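Local atomic coordinates of nucleosome assembly protein 1, putative (Plasmodium falciparum, PDB entry 3FS3), a protein that probably binds histones as a chaperone of the nucleosome assembly protein family, and so probably takes part in building chromatin in the malaria parasite. Residues N123-V128 with A274-E279; F158-Y163 with F238-S243; R117-N122 with V138-I143. All blocks are in the same frame, centred on the assembly; numbering follows the deposited sequence.

Interaction 1 (N123-V128 with A274-E279); sequences NTVSHV and ALTIKE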
ATOM      1  N   ASN A 123      14.689 -10.271  -6.691  1.00 36.53           N
ATOM      2  CA  ASN A 123      13.887 -11.494  -6.759  1.00 39.82           C
ATOM      3  C   ASN A 123      12.702 -11.449  -7.711  1.00 40.34           C
ATOM      4  O   ASN A 123      12.627 -12.245  -8.647  1.00 41.49           O
ATOM      5  CB  ASN A 123      13.385 -11.877  -5.366  1.00 46.44           C
ATOM      6  CG  ASN A 123      14.504 -11.953  -4.345  1.00 52.69           C
ATOM      7  OD1 ASN A 123      15.594 -12.450  -4.636  1.00 53.86           O
ATOM      8  ND2 ASN A 123      14.237 -11.471  -3.135  1.00 53.23           N
ATOM      9  N   THR A 124      11.779 -10.522  -7.463  1.00 40.12           N
ATOM     10  CA  THR A 124      10.577 -10.372  -8.280  1.00 39.29           C
ATOM     11  C   THR A 124      10.859 -10.267  -9.780  1.00 39.60           C
ATOM     12  O   THR A 124      10.275 -11.004 -10.579  1.00 40.90           O
ATOM     13  CB  THR A 124       9.764  -9.131  -7.848  1.00 39.95           C
ATOM     14  OG1 THR A 124       9.454  -9.226  -6.453  1.00 42.84           O
ATOM     15  CG2 THR A 124       8.469  -9.042  -8.627  1.00 37.99           C
ATOM     16  N   VAL A 125      11.749  -9.354 -10.161  1.00 37.44           N
ATOM     17  CA  VAL A 125      12.084  -9.157 -11.569  1.00 35.86           C
ATOM     18  C   VAL A 125      12.923 -10.290 -12.139  1.00 37.07           C
ATOM     19  O   VAL A 125      12.785 -10.644 -13.311  1.00 38.38           O
ATOM     20  CB  VAL A 125      12.859  -7.842 -11.786  1.00 37.24           C
ATOM     21  CG1 VAL A 125      13.261  -7.713 -13.258  1.00 33.63           C
ATOM     22  CG2 VAL A 125      12.010  -6.657 -11.343  1.00 33.54           C
ATOM     23  N   SER A 126      13.797 -10.855 -11.314  1.00 35.42           N
ATOM     24  CA  SER A 126      14.651 -11.939 -11.764  1.00 36.78           C
ATOM     25  C   SER A 126      13.835 -13.133 -12.252  1.00 35.89           C
ATOM     26  O   SER A 126      14.285 -13.881 -13.121  1.00 34.47           O
ATOM     27  CB  SER A 126      15.586 -12.390 -10.641  1.00 38.92           C
ATOM     28  OG  SER A 126      16.512 -13.350 -11.125  1.00 43.08           O
ATOM     29  N   HIS A 127      12.634 -13.299 -11.706  1.00 34.16           N
ATOM     30  CA  HIS A 127      11.775 -14.419 -12.088  1.00 38.40           C
ATOM     31  C   HIS A 127      11.240 -14.364 -13.514  1.00 35.59           C
ATOM     32  O   HIS A 127      10.890 -15.400 -14.079  1.00 35.04           O
ATOM     33  CB  HIS A 127      10.605 -14.548 -11.108  1.00 41.12           C
ATOM     34  CG  HIS A 127      11.022 -14.947  -9.729  1.00 48.68           C
ATOM     35  ND1 HIS A 127      10.173 -14.884  -8.645  1.00 48.65           N
ATOM     36  CD2 HIS A 127      12.207 -15.400  -9.253  1.00 50.40           C
ATOM     37  CE1 HIS A 127      10.818 -15.279  -7.562  1.00 51.52           C
ATOM     38  NE2 HIS A 127      12.053 -15.597  -7.904  1.00 51.73           N
ATOM     39  N   VAL A 128      11.172 -13.172 -14.101  1.00 30.00           N
ATOM     40  CA  VAL A 128      10.680 -13.061 -15.467  1.00 29.12           C
ATOM     41  C   VAL A 128      11.795 -12.860 -16.496  1.00 31.76           C
ATOM     42  O   VAL A 128      11.523 -12.615 -17.673  1.00 31.81           O
ATOM     43  CB  VAL A 128       9.632 -11.931 -15.598  1.00 31.15           C
ATOM     44  CG1 VAL A 128       8.381 -12.311 -14.823  1.00 28.90           C
ATOM     45  CG2 VAL A 128      10.193 -10.611 -15.074  1.00 28.32           C
ATOM     46  N   ALA A 274       6.193  -4.188 -12.839  1.00 31.19           N
ATOM     47  CA  ALA A 274       6.265  -2.764 -13.138  1.00 32.11           C
ATOM     48  C   ALA A 274       6.477  -1.945 -11.884  1.00 31.33           C
ATOM     49  O   ALA A 274       7.262  -0.995 -11.872  1.00 29.95           O
ATOM     50  CB  ALA A 274       4.993  -2.320 -13.827  1.00 34.21           C
ATOM     51  N   LEU A 275       5.766  -2.321 -10.831  1.00 30.28           N
ATOM     52  CA  LEU A 275       5.848  -1.626  -9.560  1.00 31.53           C
ATOM     53  C   LEU A 275       7.243  -1.766  -8.955  1.00 30.74           C
ATOM     54  O   LEU A 275       7.773  -0.827  -8.372  1.00 28.20           O
ATOM     55  CB  LEU A 275       4.805  -2.193  -8.596  1.00 33.61           C
ATOM     56  CG  LEU A 275       4.355  -1.254  -7.479  1.00 38.12           C
ATOM     57  CD1 LEU A 275       3.570  -0.089  -8.078  1.00 40.65           C
ATOM     58  CD2 LEU A 275       3.481  -2.015  -6.497  1.00 42.96           C
ATOM     59  N   THR A 276       7.828  -2.950  -9.094  1.00 30.32           N
ATOM     60  CA  THR A 276       9.152  -3.207  -8.553  1.00 30.30           C
ATOM     61  C   THR A 276      10.202  -2.381  -9.288  1.00 29.75           C
ATOM     62  O   THR A 276      11.127  -1.851  -8.673  1.00 28.39           O
ATOM     63  CB  THR A 276       9.515  -4.699  -8.665  1.00 30.19           C
ATOM     64  OG1 THR A 276       8.549  -5.476  -7.948  1.00 40.99           O
ATOM     65  CG2 THR A 276      10.889  -4.962  -8.082  1.00 31.73           C
ATOM     66  N   ILE A 277      10.060  -2.275 -10.604  1.00 26.76           N
ATOM     67  CA  ILE A 277      11.007  -1.503 -11.393  1.00 26.89           C
ATOM     68  C   ILE A 277      10.884  -0.038 -11.017  1.00 27.87           C
ATOM     69  O   ILE A 277      11.875   0.644 -10.789  1.00 26.02           O
ATOM     70  CB  ILE A 277      10.744  -1.668 -12.907  1.00 26.92           C
ATOM     71  CG1 ILE A 277      11.136  -3.083 -13.342  1.00 25.51           C
ATOM     72  CG2 ILE A 277      11.517  -0.602 -13.696  1.00 23.98           C
ATOM     73  CD1 ILE A 277      10.906  -3.377 -14.813  1.00 23.86           C
ATOM     74  N   LYS A 278       9.645   0.425 -10.935  1.00 29.95           N
ATOM     75  CA  LYS A 278       9.341   1.806 -10.598  1.00 32.74           C
ATOM     76  C   LYS A 278       9.773   2.228  -9.199  1.00 32.45           C
ATOM     77  O   LYS A 278      10.421   3.255  -9.027  1.00 34.11           O
ATOM     78  CB  LYS A 278       7.832   2.036 -10.757  1.00 37.36           C
ATOM     79  CG  LYS A 278       7.298   3.318 -10.140  1.00 39.39           C
ATOM     80  CD  LYS A 278       5.828   3.504 -10.506  1.00 42.47           C
ATOM     81  CE  LYS A 278       5.251   4.792  -9.936  1.00 43.05           C
ATOM     82  NZ  LYS A 278       5.115   4.744  -8.450  1.00 41.70           N
ATOM     83  N   GLU A 279       9.427   1.429  -8.200  1.00 32.38           N
ATOM     84  CA  GLU A 279       9.740   1.784  -6.820  1.00 36.16           C
ATOM     85  C   GLU A 279      11.030   1.217  -6.245  1.00 33.89           C
ATOM     86  O   GLU A 279      11.536   1.728  -5.250  1.00 33.02           O
ATOM     87  CB  GLU A 279       8.582   1.370  -5.915  1.00 38.26           C
ATOM     88  CG  GLU A 279       7.225   1.815  -6.413  1.00 43.71           C
ATOM     89  CD  GLU A 279       6.132   1.561  -5.400  1.00 50.50           C
ATOM     90  OE1 GLU A 279       5.955   0.390  -4.994  1.00 50.63           O
ATOM     91  OE2 GLU A 279       5.451   2.535  -5.009  1.00 54.68           O
TER

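Interaction 2 (F158-Y163 with F238-S243); sequences FILSFY and FHFFTS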
ATOM      1  N   PHE A 158       1.410   6.298 -14.727  1.00 45.41           N
ATOM      2  CA  PHE A 158       2.841   6.423 -14.969  1.00 41.70           C
ATOM      3  C   PHE A 158       3.301   5.638 -16.194  1.00 38.90           C
ATOM      4  O   PHE A 158       2.610   4.740 -16.678  1.00 37.81           O
ATOM      5  CB  PHE A 158       3.621   5.972 -13.730  1.00 39.33           C
ATOM      6  CG  PHE A 158       3.477   4.509 -13.417  1.00 38.18           C
ATOM      7  CD1 PHE A 158       4.364   3.580 -13.948  1.00 34.64           C
ATOM      8  CD2 PHE A 158       2.452   4.057 -12.594  1.00 38.11           C
ATOM      9  CE1 PHE A 158       4.235   2.227 -13.662  1.00 33.35           C
ATOM     10  CE2 PHE A 158       2.317   2.702 -12.306  1.00 36.98           C
ATOM     11  CZ  PHE A 158       3.214   1.788 -12.844  1.00 32.02           C
ATOM     12  N   ILE A 159       4.478   5.988 -16.695  1.00 35.66           N
ATOM     13  CA  ILE A 159       5.025   5.319 -17.862  1.00 33.23           C
ATOM     14  C   ILE A 159       6.482   4.935 -17.649  1.00 31.27           C
ATOM     15  O   ILE A 159       7.313   5.775 -17.303  1.00 34.23           O
ATOM     16  CB  ILE A 159       4.860   6.216 -19.121  1.00 32.83           C
ATOM     17  CG1 ILE A 159       5.631   5.634 -20.307  1.00 36.77           C
ATOM     18  CG2 ILE A 159       5.275   7.638 -18.810  1.00 34.78           C
ATOM     19  CD1 ILE A 159       7.053   6.131 -20.423  1.00 41.07           C
ATOM     20  N   LEU A 160       6.779   3.650 -17.834  1.00 26.90           N
ATOM     21  CA  LEU A 160       8.137   3.135 -17.681  1.00 22.49           C
ATOM     22  C   LEU A 160       8.841   3.104 -19.037  1.00 22.20           C
ATOM     23  O   LEU A 160       8.304   2.577 -20.006  1.00 22.91           O
ATOM     24  CB  LEU A 160       8.098   1.724 -17.099  1.00 19.17           C
ATOM     25  CG  LEU A 160       7.568   1.568 -15.679  1.00 18.44           C
ATOM     26  CD1 LEU A 160       7.515   0.080 -15.340  1.00 19.97           C
ATOM     27  CD2 LEU A 160       8.458   2.336 -14.694  1.00 16.00           C
ATOM     28  N   SER A 161      10.041   3.669 -19.111  1.00 22.94           N
ATOM     29  CA  SER A 161      10.782   3.686 -20.371  1.00 22.70           C
ATOM     30  C   SER A 161      12.098   2.930 -20.264  1.00 23.34           C
ATOM     31  O   SER A 161      12.854   3.110 -19.311  1.00 25.79           O
ATOM     32  CB  SER A 161      11.059   5.124 -20.816  1.00 25.59           C
ATOM     33  OG  SER A 161       9.853   5.817 -21.079  1.00 30.44           O
ATOM     34  N   PHE A 162      12.351   2.080 -21.252  1.00 24.12           N
ATOM     35  CA  PHE A 162      13.562   1.272 -21.325  1.00 21.96           C
ATOM     36  C   PHE A 162      14.357   1.731 -22.553  1.00 22.67           C
ATOM     37  O   PHE A 162      13.953   1.494 -23.694  1.00 21.48           O
ATOM     38  CB  PHE A 162      13.177  -0.205 -21.445  1.00 24.77           C
ATOM     39  CG  PHE A 162      12.394  -0.725 -20.263  1.00 26.07           C
ATOM     40  CD1 PHE A 162      13.003  -1.526 -19.302  1.00 25.40           C
ATOM     41  CD2 PHE A 162      11.059  -0.379 -20.096  1.00 23.07           C
ATOM     42  CE1 PHE A 162      12.291  -1.977 -18.190  1.00 28.19           C
ATOM     43  CE2 PHE A 162      10.337  -0.823 -18.989  1.00 28.73           C
ATOM     44  CZ  PHE A 162      10.958  -1.626 -18.031  1.00 27.12           C
ATOM     45  N   TYR A 163      15.479   2.401 -22.308  1.00 20.85           N
ATOM     46  CA  TYR A 163      16.313   2.916 -23.384  1.00 22.25           C
ATOM     47  C   TYR A 163      17.370   1.895 -23.779  1.00 25.27           C
ATOM     48  O   TYR A 163      18.116   1.397 -22.934  1.00 25.73           O
ATOM     49  CB  TYR A 163      16.972   4.225 -22.943  1.00 23.48           C
ATOM     50  CG  TYR A 163      15.972   5.324 -22.654  1.00 28.54           C
ATOM     51  CD1 TYR A 163      15.747   6.359 -23.567  1.00 28.52           C
ATOM     52  CD2 TYR A 163      15.217   5.309 -21.480  1.00 26.34           C
ATOM     53  CE1 TYR A 163      14.790   7.349 -23.317  1.00 27.86           C
ATOM     54  CE2 TYR A 163      14.265   6.286 -21.225  1.00 28.75           C
ATOM     55  CZ  TYR A 163      14.052   7.300 -22.147  1.00 29.24           C
ATOM     56  OH  TYR A 163      13.073   8.233 -21.898  1.00 34.05           O
ATOM     57  N   PHE A 238      10.518  -9.904 -22.272  1.00 26.96           N
ATOM     58  CA  PHE A 238       9.912  -8.980 -23.211  1.00 27.12           C
ATOM     59  C   PHE A 238       8.413  -9.130 -23.441  1.00 29.34           C
ATOM     60  O   PHE A 238       7.802  -8.351 -24.177  1.00 28.21           O
ATOM     61  CB  PHE A 238      10.732  -9.015 -24.502  1.00 25.74           C
ATOM     62  CG  PHE A 238      12.121  -8.457 -24.320  1.00 18.04           C
ATOM     63  CD1 PHE A 238      12.364  -7.094 -24.471  1.00 17.81           C
ATOM     64  CD2 PHE A 238      13.169  -9.282 -23.907  1.00 19.20           C
ATOM     65  CE1 PHE A 238      13.633  -6.555 -24.209  1.00 17.66           C
ATOM     66  CE2 PHE A 238      14.439  -8.761 -23.641  1.00 17.67           C
ATOM     67  CZ  PHE A 238      14.674  -7.390 -23.791  1.00 17.30           C
ATOM     68  N   HIS A 239       7.814 -10.112 -22.774  1.00 33.07           N
ATOM     69  CA  HIS A 239       6.374 -10.308 -22.857  1.00 32.91           C
ATOM     70  C   HIS A 239       5.759  -9.191 -22.024  1.00 32.72           C
ATOM     71  O   HIS A 239       4.553  -8.963 -22.059  1.00 32.85           O
ATOM     72  CB  HIS A 239       5.983 -11.673 -22.290  1.00 34.99           C
ATOM     73  CG  HIS A 239       6.015 -12.773 -23.303  1.00 34.88           C
ATOM     74  ND1 HIS A 239       6.608 -13.993 -23.061  1.00 41.54           N
ATOM     75  CD2 HIS A 239       5.521 -12.836 -24.561  1.00 35.62           C
ATOM     76  CE1 HIS A 239       6.479 -14.760 -24.129  1.00 37.40           C
ATOM     77  NE2 HIS A 239       5.823 -14.083 -25.053  1.00 39.22           N
ATOM     78  N   PHE A 240       6.616  -8.503 -21.272  1.00 27.33           N
ATOM     79  CA  PHE A 240       6.216  -7.380 -20.434  1.00 29.29           C
ATOM     80  C   PHE A 240       5.625  -6.287 -21.323  1.00 29.84           C
ATOM     81  O   PHE A 240       4.709  -5.571 -20.931  1.00 32.00           O
ATOM     82  CB  PHE A 240       7.446  -6.826 -19.700  1.00 26.96           C
ATOM     83  CG  PHE A 240       7.171  -5.593 -18.874  1.00 28.65           C
ATOM     84  CD1 PHE A 240       6.638  -5.696 -17.593  1.00 28.50           C
ATOM     85  CD2 PHE A 240       7.464  -4.325 -19.376  1.00 31.33           C
ATOM     86  CE1 PHE A 240       6.401  -4.556 -16.817  1.00 32.25           C
ATOM     87  CE2 PHE A 240       7.229  -3.174 -18.607  1.00 35.79           C
ATOM     88  CZ  PHE A 240       6.696  -3.293 -17.322  1.00 30.81           C
ATOM     89  N   PHE A 241       6.161  -6.154 -22.526  1.00 32.69           N
ATOM     90  CA  PHE A 241       5.677  -5.128 -23.437  1.00 38.17           C
ATOM     91  C   PHE A 241       4.482  -5.625 -24.242  1.00 42.15           C
ATOM     92  O   PHE A 241       4.491  -5.637 -25.471  1.00 45.10           O
ATOM     93  CB  PHE A 241       6.829  -4.677 -24.332  1.00 30.37           C
ATOM     94  CG  PHE A 241       7.990  -4.107 -23.556  1.00 28.25           C
ATOM     95  CD1 PHE A 241       7.955  -2.795 -23.096  1.00 22.17           C
ATOM     96  CD2 PHE A 241       9.097  -4.898 -23.250  1.00 23.84           C
ATOM     97  CE1 PHE A 241       8.996  -2.274 -22.346  1.00 22.72           C
ATOM     98  CE2 PHE A 241      10.145  -4.393 -22.500  1.00 25.33           C
ATOM     99  CZ  PHE A 241      10.097  -3.073 -22.045  1.00 28.57           C
ATOM    100  N   THR A 242       3.450  -6.037 -23.509  1.00 47.09           N
ATOM    101  CA  THR A 242       2.210  -6.538 -24.084  1.00 52.02           C
ATOM    102  C   THR A 242       1.079  -5.693 -23.511  1.00 56.09           C
ATOM    103  O   THR A 242       0.979  -5.524 -22.294  1.00 56.88           O
ATOM    104  CB  THR A 242       1.982  -8.030 -23.714  1.00 52.56           C
ATOM    105  OG1 THR A 242       2.944  -8.851 -24.391  1.00 52.23           O
ATOM    106  CG2 THR A 242       0.586  -8.475 -24.109  1.00 52.63           C
ATOM    107  N   SER A 243       0.237  -5.152 -24.388  1.00 60.54           N
ATOM    108  CA  SER A 243      -0.882  -4.315 -23.965  1.00 66.14           C
ATOM    109  C   SER A 243      -2.047  -5.140 -23.420  1.00 69.56           C
ATOM    110  O   SER A 243      -2.392  -6.189 -23.969  1.00 70.46           O
ATOM    111  CB  SER A 243      -1.377  -3.456 -25.135  1.00 65.52           C
ATOM    112  OG  SER A 243      -0.357  -2.597 -25.611  1.00 66.12           O
TER

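Interaction 3 (R117-N122 with V138-I143); sequences RALRNN and VYLNDI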
ATOM      1  N   ARG A 117      22.271  -6.718 -14.411  1.00 24.49           N
ATOM      2  CA  ARG A 117      22.645  -7.210 -13.093  1.00 26.58           C
ATOM      3  C   ARG A 117      21.775  -6.652 -11.983  1.00 28.63           C
ATOM      4  O   ARG A 117      21.423  -7.369 -11.052  1.00 32.93           O
ATOM      5  CB  ARG A 117      24.122  -6.941 -12.825  1.00 28.34           C
ATOM      6  CG  ARG A 117      25.007  -7.818 -13.688  1.00 37.14           C
ATOM      7  CD  ARG A 117      26.486  -7.659 -13.400  1.00 41.15           C
ATOM      8  NE  ARG A 117      27.284  -8.393 -14.381  1.00 47.89           N
ATOM      9  CZ  ARG A 117      28.596  -8.253 -14.544  1.00 48.44           C
ATOM     10  NH1 ARG A 117      29.276  -7.398 -13.786  1.00 47.94           N
ATOM     11  NH2 ARG A 117      29.228  -8.960 -15.471  1.00 45.25           N
ATOM     12  N   ALA A 118      21.410  -5.378 -12.078  1.00 28.85           N
ATOM     13  CA  ALA A 118      20.543  -4.795 -11.065  1.00 28.20           C
ATOM     14  C   ALA A 118      19.217  -5.562 -11.100  1.00 29.79           C
ATOM     15  O   ALA A 118      18.708  -5.982 -10.061  1.00 31.02           O
ATOM     16  CB  ALA A 118      20.308  -3.306 -11.354  1.00 27.80           C
ATOM     17  N   LEU A 119      18.665  -5.748 -12.299  1.00 29.00           N
ATOM     18  CA  LEU A 119      17.403  -6.478 -12.457  1.00 29.62           C
ATOM     19  C   LEU A 119      17.524  -7.924 -11.959  1.00 29.56           C
ATOM     20  O   LEU A 119      16.622  -8.437 -11.296  1.00 29.27           O
ATOM     21  CB  LEU A 119      16.970  -6.485 -13.926  1.00 26.11           C
ATOM     22  CG  LEU A 119      16.565  -5.159 -14.574  1.00 26.91           C
ATOM     23  CD1 LEU A 119      16.435  -5.343 -16.076  1.00 21.45           C
ATOM     24  CD2 LEU A 119      15.256  -4.673 -13.980  1.00 23.35           C
ATOM     25  N   ARG A 120      18.638  -8.573 -12.281  1.00 29.25           N
ATOM     26  CA  ARG A 120      18.877  -9.953 -11.857  1.00 32.66           C
ATOM     27  C   ARG A 120      18.886 -10.082 -10.340  1.00 32.16           C
ATOM     28  O   ARG A 120      18.326 -11.032  -9.796  1.00 34.49           O
ATOM     29  CB  ARG A 120      20.217 -10.465 -12.403  1.00 36.96           C
ATOM     30  CG  ARG A 120      20.132 -11.182 -13.743  1.00 37.07           C
ATOM     31  CD  ARG A 120      19.266 -12.425 -13.627  1.00 43.48           C
ATOM     32  NE  ARG A 120      19.342 -13.271 -14.816  1.00 45.69           N
ATOM     33  CZ  ARG A 120      18.458 -14.222 -15.103  1.00 46.18           C
ATOM     34  NH1 ARG A 120      17.439 -14.434 -14.284  1.00 43.01           N
ATOM     35  NH2 ARG A 120      18.589 -14.951 -16.207  1.00 42.14           N
ATOM     36  N   ASN A 121      19.515  -9.123  -9.665  1.00 27.63           N
ATOM     37  CA  ASN A 121      19.608  -9.134  -8.211  1.00 29.95           C
ATOM     38  C   ASN A 121      18.320  -8.800  -7.462  1.00 30.32           C
ATOM     39  O   ASN A 121      18.327  -8.674  -6.237  1.00 32.77           O
ATOM     40  CB  ASN A 121      20.737  -8.208  -7.742  1.00 30.78           C
ATOM     41  CG  ASN A 121      22.114  -8.724  -8.138  1.00 34.01           C
ATOM     42  OD1 ASN A 121      22.339  -9.930  -8.180  1.00 30.47           O
ATOM     43  ND2 ASN A 121      23.041  -7.814  -8.419  1.00 35.72           N
ATOM     44  N   ASN A 122      17.219  -8.636  -8.185  1.00 30.97           N
ATOM     45  CA  ASN A 122      15.932  -8.367  -7.542  1.00 32.04           C
ATOM     46  C   ASN A 122      15.063  -9.598  -7.777  1.00 32.25           C
ATOM     47  O   ASN A 122      14.747  -9.931  -8.917  1.00 30.93           O
ATOM     48  CB  ASN A 122      15.268  -7.120  -8.132  1.00 28.48           C
ATOM     49  CG  ASN A 122      13.821  -6.966  -7.695  1.00 31.13           C
ATOM     50  OD1 ASN A 122      12.957  -7.747  -8.092  1.00 35.37           O
ATOM     51  ND2 ASN A 122      13.551  -5.958  -6.872  1.00 27.61           N
ATOM     52  N   VAL A 138      21.711  -6.590 -22.036  1.00 21.10           N
ATOM     53  CA  VAL A 138      23.028  -5.989 -21.898  1.00 22.72           C
ATOM     54  C   VAL A 138      23.117  -4.695 -22.720  1.00 24.11           C
ATOM     55  O   VAL A 138      24.048  -3.912 -22.551  1.00 24.83           O
ATOM     56  CB  VAL A 138      24.156  -6.950 -22.359  1.00 26.23           C
ATOM     57  CG1 VAL A 138      24.184  -8.199 -21.465  1.00 27.25           C
ATOM     58  CG2 VAL A 138      23.955  -7.332 -23.819  1.00 22.85           C
ATOM     59  N   TYR A 139      22.154  -4.479 -23.610  1.00 20.43           N
ATOM     60  CA  TYR A 139      22.127  -3.270 -24.433  1.00 22.04           C
ATOM     61  C   TYR A 139      21.334  -2.161 -23.740  1.00 24.81           C
ATOM     62  O   TYR A 139      21.231  -1.047 -24.245  1.00 25.37           O
ATOM     63  CB  TYR A 139      21.493  -3.574 -25.793  1.00 16.82           C
ATOM     64  CG  TYR A 139      22.405  -4.355 -26.711  1.00 20.36           C
ATOM     65  CD1 TYR A 139      23.326  -3.697 -27.525  1.00 17.10           C
ATOM     66  CD2 TYR A 139      22.391  -5.755 -26.727  1.00 21.04           C
ATOM     67  CE1 TYR A 139      24.216  -4.403 -28.330  1.00 22.01           C
ATOM     68  CE2 TYR A 139      23.287  -6.478 -27.530  1.00 21.17           C
ATOM     69  CZ  TYR A 139      24.197  -5.789 -28.326  1.00 23.47           C
ATOM     70  OH  TYR A 139      25.121  -6.467 -29.089  1.00 27.20           O
ATOM     71  N   LEU A 140      20.779  -2.474 -22.574  1.00 22.54           N
ATOM     72  CA  LEU A 140      19.983  -1.514 -21.824  1.00 25.80           C
ATOM     73  C   LEU A 140      20.861  -0.338 -21.348  1.00 25.24           C
ATOM     74  O   LEU A 140      21.900  -0.546 -20.718  1.00 25.01           O
ATOM     75  CB  LEU A 140      19.311  -2.251 -20.649  1.00 25.28           C
ATOM     76  CG  LEU A 140      17.954  -1.775 -20.118  1.00 29.34           C
ATOM     77  CD1 LEU A 140      17.026  -1.419 -21.270  1.00 23.92           C
ATOM     78  CD2 LEU A 140      17.336  -2.862 -19.245  1.00 18.33           C
ATOM     79  N   ASN A 141      20.464   0.888 -21.701  1.00 21.93           N
ATOM     80  CA  ASN A 141      21.205   2.092 -21.309  1.00 22.68           C
ATOM     81  C   ASN A 141      20.563   2.781 -20.122  1.00 24.12           C
ATOM     82  O   ASN A 141      21.247   3.401 -19.307  1.00 24.27           O
ATOM     83  CB  ASN A 141      21.267   3.121 -22.445  1.00 23.43           C
ATOM     84  CG  ASN A 141      22.469   2.931 -23.356  1.00 26.54           C
ATOM     85  OD1 ASN A 141      23.411   2.207 -23.026  1.00 28.80           O
ATOM     86  ND2 ASN A 141      22.450   3.600 -24.501  1.00 22.55           N
ATOM     87  N   ASP A 142      19.243   2.687 -20.019  1.00 23.33           N
ATOM     88  CA  ASP A 142      18.578   3.367 -18.926  1.00 23.37           C
ATOM     89  C   ASP A 142      17.119   2.972 -18.798  1.00 21.62           C
ATOM     90  O   ASP A 142      16.471   2.596 -19.779  1.00 21.44           O
ATOM     91  CB  ASP A 142      18.702   4.878 -19.157  1.00 19.74           C
ATOM     92  CG  ASP A 142      18.302   5.704 -17.942  1.00 26.42           C
ATOM     93  OD1 ASP A 142      18.500   5.247 -16.797  1.00 25.85           O
ATOM     94  OD2 ASP A 142      17.808   6.833 -18.139  1.00 28.64           O
ATOM     95  N   ILE A 143      16.623   3.044 -17.569  1.00 23.42           N
ATOM     96  CA  ILE A 143      15.231   2.750 -17.254  1.00 21.01           C
ATOM     97  C   ILE A 143      14.753   3.972 -16.487  1.00 24.57           C
ATOM     98  O   ILE A 143      15.385   4.381 -15.511  1.00 22.90           O
ATOM     99  CB  ILE A 143      15.073   1.515 -16.347  1.00 22.27           C
ATOM    100  CG1 ILE A 143      15.706   0.290 -17.001  1.00 17.73           C
ATOM    101  CG2 ILE A 143      13.585   1.243 -16.107  1.00 15.70           C
ATOM    102  CD1 ILE A 143      15.532  -0.982 -16.179  1.00 18.29           C
TER

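Interaction 1 (N123-V128 with A274-E279)
With chi1 at 177°, V125 carries CG1 anti to its backbone N and leaves CG2 beside that N, and it is CG2 that reaches across to T276 and I277. With OG1 beside its backbone N (chi1 -59°), T276 has its methyl CG2 anti to that N, which sets V125 CG2 and T276 CG2 3.8 Å apart as the two side chains run past each other in opposite directions. V125 CG2 also lies 4.2 Å from CG1 of I277, whose CB does not point at the short helix but whose longer branch bends nearer to it. T124 adds a smaller contact: its methyl CG2 comes 3.6 Å from T276 OG1. The hydroxyl of T276 bonds back to E272 O, one turn earlier in helix 260-289, so it is occupied within its own helix. The short helix 123-126 is thereby laid against the long helix 260-289, with the CA atoms of V125 and T276 7.3 Å apart. N122 OD1, just before the short helix, caps it at V125 N. V125 meets T276 and I277 carbon to carbon and T124 sets a methyl against a hydroxyl oxygen, so the contact is van der Waals in nature, with the polarity of T276 spent on its own backbone.

Interaction 2 (F158-Y163 with F238-S243)
L160 is the first residue of strand 158-164 to meet the segment 238-243: its CD1 lies 4.0 Å from F240 CZ, at the edge of that ring and near its plane, the two side chains crossing at about a right angle. F162, two residues on, points to the same face of the sheet as L160 and receives both phenylalanines. Over one face of its ring stands F241, edge on, with F241 CZ 3.5 Å from F162 CD2; the centroids are 5.1 Å apart and the planes meet at 87°, a T-shaped pair. The F240 ring approaches F162 obliquely, with its CE2 3.9 Å from F162 CE2. F240 and F241 lead their rings to F162 by different torsions, F240 with CG anti to the backbone N (chi1 176°) and F241 with CG beside it (chi1 -60°). F241 sits at the centre of an inverse gamma turn. I277 of helix 260-289 and I143 of the neighbouring strand also pack on F162. K177 of strand 174-181 adds a polar tie, its NZ bonding to F240 O and its charge lying against the F240 ring. All four side chains touching between the two segments are buried and apolar, so this contact itself rests on dispersion and aromatic edge-to-face attraction.

Interaction 3 (R117-N122 with V138-I143)
L119 meets L140 and I143 through its two methyl groups. From CB, which points toward the strand, the side chain goes to CG, set beside the backbone N with chi1 at -67°; neither of these two atoms comes within 4.5 Å of the partner segment, and they serve to carry the branches forward. At the tip the fork divides the work. CD1 lies 4.1 Å from L140 CD2, the leucines crossing at about a right angle, while CD2 lies 4.3 Å from I143 CD1. One leucine of helix 114-120 thus touches two residues that both direct their CB atoms toward it although three positions apart in the strand, where strict alternation would turn them to opposite faces. The explanation is a classic beta bulge: N141 and D142 both face Y163 of the adjacent strand 158-164, and the extra residue restores L140 and I143 to the same side of the antiparallel sheet. W115, one turn earlier in helix 114-120, packs on L140, D142 and I143, widening the seam between helix and strand. I129 of a following loop also touches L119, and F162 of the next strand touches L140.

After the long helix 49-99, helix 114-120 opens interaction 3, which closes the shortest loop by bringing strand 140-147 back to it after helices 123-126 and 131-137. Interaction 1 opens within that loop and closes only at helix 260-289, so the two cross along the chain. Interaction 2, opening and closing after interaction 3, is nested inside the span of interaction 1. Interactions 2 and 3 share the sheet through strands 140-147 and 158-164, joined by backbone bonds at Y163. Helix 260-289 meets both: I277 touches I143, and A274 reaches L160 and F240. Together they tie the short helices, the sheet and the loop before the last helix into one domain.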